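Local structure of inactive PncC family protein (Escherichia coli O157:H7, 5KOL) at residues Glu19-Ala24 with Gln167-Leu172; Val110-Thr115 with Arg162-Gln167. The protein is of unknown function, belonging to the CinA family but lacking nicotinamide-nucleotide amidohydrolase activity. All coordinates share one frame; numbering follows the deposited sequence.

Contact 1 of 2, residues Glu19-Ala24 with Gln167-Leu172; sequences ENLTSA and QLLQLL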
loop_
_atom_site.group_PDB
_atom_site.type_symbol
_atom_site.label_atom_id
_atom_site.label_comp_id
_atom_site.label_asym_id
_atom_site.label_seq_id
_atom_site.Cartn_x
_atom_site.Cartn_y
_atom_site.Cartn_z
ATOM N N GLU A 19 2.864 -2.463 17.215
ATOM C CA GLU A 19 4.290 -2.611 17.469
ATOM C C GLU A 19 4.617 -4.013 17.973
ATOM O O GLU A 19 5.547 -4.658 17.475
ATOM C CB GLU A 19 4.753 -1.558 18.487
ATOM C CG GLU A 19 4.755 -0.100 18.011
ATOM C CD GLU A 19 3.368 0.452 17.644
ATOM O OE1 GLU A 19 3.279 1.168 16.621
ATOM O OE2 GLU A 19 2.371 0.183 18.362
ATOM N N ASN A 20 3.877 -4.492 18.986
ATOM C CA ASN A 20 4.175 -5.792 19.587
ATOM C C ASN A 20 3.871 -6.931 18.624
ATOM O O ASN A 20 4.600 -7.927 18.586
ATOM C CB ASN A 20 3.391 -5.976 20.890
ATOM C CG ASN A 20 3.934 -5.125 22.029
ATOM O OD1 ASN A 20 5.048 -4.601 21.949
ATOM N ND2 ASN A 20 3.149 -4.984 23.099
ATOM N N LEU A 21 2.802 -6.800 17.838
ATOM C CA LEU A 21 2.441 -7.853 16.891
ATOM C C LEU A 21 3.487 -7.990 15.791
ATOM O O LEU A 21 3.860 -9.107 15.419
ATOM C CB LEU A 21 1.073 -7.546 16.273
ATOM C CG LEU A 21 -0.134 -7.543 17.213
ATOM C CD1 LEU A 21 -1.388 -6.968 16.536
ATOM C CD2 LEU A 21 -0.354 -8.976 17.715
ATOM N N THR A 22 3.953 -6.867 15.242
ATOM C CA THR A 22 4.940 -6.945 14.167
ATOM C C THR A 22 6.297 -7.360 14.708
ATOM O O THR A 22 7.103 -7.937 13.972
ATOM C CB THR A 22 5.051 -5.604 13.427
ATOM O OG1 THR A 22 5.431 -4.570 14.337
ATOM C CG2 THR A 22 3.711 -5.212 12.763
ATOM N N SER A 23 6.564 -7.071 15.989
ATOM C CA SER A 23 7.755 -7.603 16.639
ATOM C C SER A 23 7.746 -9.123 16.639
ATOM O O SER A 23 8.725 -9.771 16.239
ATOM C CB SER A 23 7.828 -7.064 18.066
ATOM O OG SER A 23 8.285 -5.726 18.032
ATOM N N ALA A 24 6.647 -9.718 17.104
ATOM C CA ALA A 24 6.578 -11.176 17.138
ATOM C C ALA A 24 6.585 -11.748 15.724
ATOM O O ALA A 24 7.315 -12.703 15.427
ATOM C CB ALA A 24 5.329 -11.617 17.899
ATOM N N GLN A 167 -4.069 -12.717 14.048
ATOM C CA GLN A 167 -4.556 -14.026 13.626
ATOM C C GLN A 167 -3.507 -14.780 12.816
ATOM O O GLN A 167 -3.492 -16.011 12.835
ATOM C CB GLN A 167 -5.862 -13.903 12.825
ATOM C CG GLN A 167 -6.505 -15.277 12.496
ATOM C CD GLN A 167 -7.156 -15.943 13.707
ATOM O OE1 GLN A 167 -7.814 -15.282 14.532
ATOM N NE2 GLN A 167 -6.973 -17.253 13.828
ATOM N N LEU A 168 -2.634 -14.084 12.084
ATOM C CA LEU A 168 -1.547 -14.812 11.444
ATOM C C LEU A 168 -0.647 -15.459 12.493
ATOM O O LEU A 168 -0.206 -16.600 12.330
ATOM C CB LEU A 168 -0.761 -13.893 10.510
ATOM C CG LEU A 168 0.432 -14.602 9.858
ATOM C CD1 LEU A 168 -0.021 -15.845 9.056
ATOM C CD2 LEU A 168 1.147 -13.642 8.936
ATOM N N LEU A 169 -0.392 -14.749 13.594
ATOM C CA LEU A 169 0.357 -15.322 14.702
ATOM C C LEU A 169 -0.307 -16.601 15.205
ATOM O O LEU A 169 0.364 -17.613 15.425
ATOM C CB LEU A 169 0.470 -14.281 15.818
ATOM C CG LEU A 169 1.518 -13.203 15.489
ATOM C CD1 LEU A 169 1.562 -12.099 16.540
ATOM C CD2 LEU A 169 2.885 -13.876 15.412
ATOM N N GLN A 170 -1.633 -16.566 15.394
ATOM C CA GLN A 170 -2.355 -17.753 15.844
ATOM C C GLN A 170 -2.169 -18.901 14.862
ATOM O O GLN A 170 -1.897 -20.036 15.257
ATOM C CB GLN A 170 -3.845 -17.440 16.009
ATOM C CG GLN A 170 -4.727 -18.677 16.261
ATOM C CD GLN A 170 -4.415 -19.368 17.584
ATOM O OE1 GLN A 170 -4.436 -20.605 17.697
ATOM N NE2 GLN A 170 -4.119 -18.570 18.589
ATOM N N LEU A 171 -2.307 -18.614 13.566
ATOM C CA LEU A 171 -2.206 -19.668 12.569
ATOM C C LEU A 171 -0.780 -20.195 12.428
ATOM O O LEU A 171 -0.590 -21.288 11.888
ATOM C CB LEU A 171 -2.729 -19.148 11.223
ATOM C CG LEU A 171 -4.216 -18.778 11.200
ATOM C CD1 LEU A 171 -4.639 -18.181 9.853
ATOM C CD2 LEU A 171 -5.084 -19.986 11.540
ATOM N N LEU A 172 0.221 -19.454 12.901
ATOM C CA LEU A 172 1.610 -19.893 12.825
ATOM C C LEU A 172 2.035 -20.742 14.017
ATOM O O LEU A 172 3.174 -21.220 14.047
ATOM C CB LEU A 172 2.541 -18.682 12.701
ATOM C CG LEU A 172 2.589 -18.017 11.329
ATOM C CD1 LEU A 172 3.479 -16.778 11.368
ATOM C CD2 LEU A 172 3.077 -19.016 10.276
#
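The packing of L169 against L21 and A24 is a helix-to-helix contact that brings together the first and last helices of a CinA-family chain, 18-31 and 153-171. It illustrates how one leucine can bridge two residues a turn apart on a facing helix. The side chains of L21 and A24 flank a shallow hollow, and L169 points into it. Its CD1 methyl makes the main approach, standing 3.8 Å from L21 CD2 on one flank and 4.0 Å from A24 CB on the other. The same methyl comes within 3.9 Å of the backbone atom L21 O, so it reaches the floor of the hollow as well as its walls. The second branch of L169 is looser, with CD2 4.2 Å from A24 CB. A first torsion of -76° sets L169 CG beside its own backbone N and opposite its carbonyl carbon, and an extended second torsion (175°) carries CD1 outward to helix 18-31. The side chains of L21 and L169 cross obliquely, meeting through one methyl each. The nearest CA atoms across the contact are those of A24 and L169, 7.9 Å apart. The burial is uneven: L21 is enclosed, L169 partly so, and A24 lies at the solvent-facing margin. Around the contact, L25 extends the apolar seam on helix 18-31 by touching L168, L169 and L172, while L21 also packs on L165 and A166 of helix 153-171. Where the chain leaves that helix, R6 and R28 hydrogen-bond to the carbonyl oxygens of L171 and L172 respectively. L168 and L171 reach I138 of strand 131-138, leaving the last helix lodged between helix 18-31 and the sheet.

Contact 2 of 2, residues Val110-Thr115 with Arg162-Gln167; sequences VSIAIT and RFALAQ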
loop_
_atom_site.group_PDB
_atom_site.type_symbol
_atom_site.label_atom_id
_atom_site.label_comp_id
_atom_site.label_asym_id
_atom_site.label_seq_id
_atom_site.Cartn_x
_atom_site.Cartn_y
_atom_site.Cartn_z
ATOM N N VAL A 110 3.932 -16.442 2.335
ATOM C CA VAL A 110 2.821 -16.196 3.248
ATOM C C VAL A 110 2.112 -14.921 2.808
ATOM O O VAL A 110 2.756 -13.975 2.345
ATOM C CB VAL A 110 3.321 -16.064 4.705
ATOM C CG1 VAL A 110 2.161 -15.777 5.669
ATOM C CG2 VAL A 110 4.088 -17.309 5.110
ATOM N N SER A 111 0.791 -14.879 2.945
ATOM C CA SER A 111 0.090 -13.645 2.612
ATOM C C SER A 111 -1.086 -13.395 3.548
ATOM O O SER A 111 -1.599 -14.304 4.213
ATOM C CB SER A 111 -0.402 -13.632 1.148
ATOM O OG SER A 111 -1.560 -14.425 0.972
ATOM N N ILE A 112 -1.494 -12.125 3.583
ATOM C CA ILE A 112 -2.641 -11.635 4.347
ATOM C C ILE A 112 -3.519 -10.838 3.400
ATOM O O ILE A 112 -3.014 -9.970 2.681
ATOM C CB ILE A 112 -2.216 -10.706 5.503
ATOM C CG1 ILE A 112 -1.196 -11.366 6.424
ATOM C CG2 ILE A 112 -3.461 -10.149 6.230
ATOM C CD1 ILE A 112 -0.449 -10.337 7.300
ATOM N N ALA A 113 -4.828 -11.077 3.436
ATOM C CA ALA A 113 -5.772 -10.288 2.649
ATOM C C ALA A 113 -6.845 -9.671 3.548
ATOM O O ALA A 113 -7.303 -10.300 4.507
ATOM C CB ALA A 113 -6.407 -11.154 1.547
ATOM N N ILE A 114 -7.227 -8.426 3.261
ATOM C CA ILE A 114 -8.262 -7.723 4.028
ATOM C C ILE A 114 -9.226 -7.061 3.059
ATOM O O ILE A 114 -8.809 -6.262 2.213
ATOM C CB ILE A 114 -7.700 -6.648 4.979
ATOM C CG1 ILE A 114 -6.628 -7.197 5.909
ATOM C CG2 ILE A 114 -8.848 -6.031 5.821
ATOM C CD1 ILE A 114 -6.058 -6.132 6.893
ATOM N N THR A 115 -10.515 -7.359 3.197
ATOM C CA THR A 115 -11.534 -6.646 2.432
ATOM C C THR A 115 -12.764 -6.504 3.318
ATOM O O THR A 115 -13.221 -7.495 3.895
ATOM C CB THR A 115 -11.877 -7.373 1.113
ATOM O OG1 THR A 115 -12.933 -6.676 0.423
ATOM C CG2 THR A 115 -12.272 -8.851 1.352
ATOM N N ARG A 162 -4.818 -4.737 13.174
ATOM C CA ARG A 162 -4.309 -5.514 14.311
ATOM C C ARG A 162 -4.782 -6.961 14.259
ATOM O O ARG A 162 -4.016 -7.887 14.553
ATOM C CB ARG A 162 -4.740 -4.884 15.644
ATOM C CG ARG A 162 -3.970 -3.619 16.005
ATOM C CD ARG A 162 -4.617 -2.875 17.198
ATOM N NE ARG A 162 -4.577 -3.617 18.449
ATOM C CZ ARG A 162 -5.509 -3.516 19.394
ATOM N NH1 ARG A 162 -6.571 -2.729 19.202
ATOM N NH2 ARG A 162 -5.400 -4.224 20.514
ATOM N N PHE A 163 -6.051 -7.178 13.911
ATOM C CA PHE A 163 -6.580 -8.540 13.856
ATOM C C PHE A 163 -5.882 -9.368 12.774
ATOM O O PHE A 163 -5.552 -10.538 12.987
ATOM C CB PHE A 163 -8.088 -8.505 13.596
ATOM C CG PHE A 163 -8.693 -9.863 13.460
ATOM C CD1 PHE A 163 -9.032 -10.591 14.584
ATOM C CD2 PHE A 163 -8.918 -10.422 12.202
ATOM C CE1 PHE A 163 -9.574 -11.847 14.488
ATOM C CE2 PHE A 163 -9.468 -11.688 12.093
ATOM C CZ PHE A 163 -9.790 -12.408 13.231
ATOM N N ALA A 164 -5.689 -8.779 11.590
ATOM C CA ALA A 164 -5.024 -9.483 10.491
ATOM C C ALA A 164 -3.658 -10.024 10.914
ATOM O O ALA A 164 -3.287 -11.161 10.578
ATOM C CB ALA A 164 -4.875 -8.535 9.294
ATOM N N LEU A 165 -2.909 -9.216 11.665
ATOM C CA LEU A 165 -1.591 -9.598 12.165
ATOM C C LEU A 165 -1.697 -10.640 13.275
ATOM O O LEU A 165 -1.002 -11.665 13.254
ATOM C CB LEU A 165 -0.874 -8.340 12.681
ATOM C CG LEU A 165 -0.572 -7.256 11.621
ATOM C CD1 LEU A 165 0.019 -6.031 12.279
ATOM C CD2 LEU A 165 0.398 -7.773 10.570
ATOM N N ALA A 166 -2.541 -10.374 14.279
ATOM C CA ALA A 166 -2.650 -11.276 15.423
ATOM C C ALA A 166 -3.136 -12.658 15.005
ATOM O O ALA A 166 -2.695 -13.680 15.556
ATOM C CB ALA A 166 -3.582 -10.669 16.477
ATOM N N GLN A 167 -4.069 -12.717 14.048
ATOM C CA GLN A 167 -4.556 -14.026 13.626
ATOM C C GLN A 167 -3.507 -14.780 12.816
ATOM O O GLN A 167 -3.492 -16.011 12.835
ATOM C CB GLN A 167 -5.862 -13.903 12.825
ATOM C CG GLN A 167 -6.505 -15.277 12.496
ATOM C CD GLN A 167 -7.156 -15.943 13.707
ATOM O OE1 GLN A 167 -7.814 -15.282 14.532
ATOM N NE2 GLN A 167 -6.973 -17.253 13.828
#
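A164 supplies a small bump that fits between I112 and I114, the two isoleucines that strand 110-116 turns toward helix 153-171. Its CB lies 3.7 Å from I112 CG2 and 3.6 Å from I114 CD1, resting in the hollow between one isoleucine's branch methyl and the other's chain end. Both isoleucines are extended alike, with CG1 beside the backbone N; their different places on the strand relative to A164 decide what each presents. I114 also brings CG1, farther off, while I112 sends CD1 across the helix, past A164, to L165, meeting its CD2 at 4.2 Å. With only a methyl to accommodate at A164, the backbones come close: I112 CA and A164 CA are 6.9 Å apart, and the segment axes approach to 9.3 Å, running roughly antiparallel at 150°. Between the isoleucines, A113 faces the other way, onto helix 92-106: this is the helix-on-sheet packing of an alpha/beta fold, with helix 153-171 on the opposite face of the mixed sheet. All four touching residues are buried and meet through aliphatic carbon alone, which implies a contact held by close fit and exclusion of water, without the directional demands of polar bonds.

In the fold
The two contacts lie one behind the other, contact 2 in the core and contact 1 nearer the surface, their centres 9 Å apart, and share helix 153-171. Contact 2, centred about 3 Å from the centre of the chain, places that helix on the central strand of the mixed sheet; contact 1, about 12 Å from it, adds helix 18-31. Among the places where they touch are L168 CD2 and I112 CD1, 4.0 Å apart, and T22 CG2 and L165 CD1, at 3.8 Å. In chain order come 19-24, 110-115, 162-167 and 167-172, the last two sharing Q167, so contact 2 falls wholly within the span that contact 1 brings together. The last helix thus unites the first with the sheet.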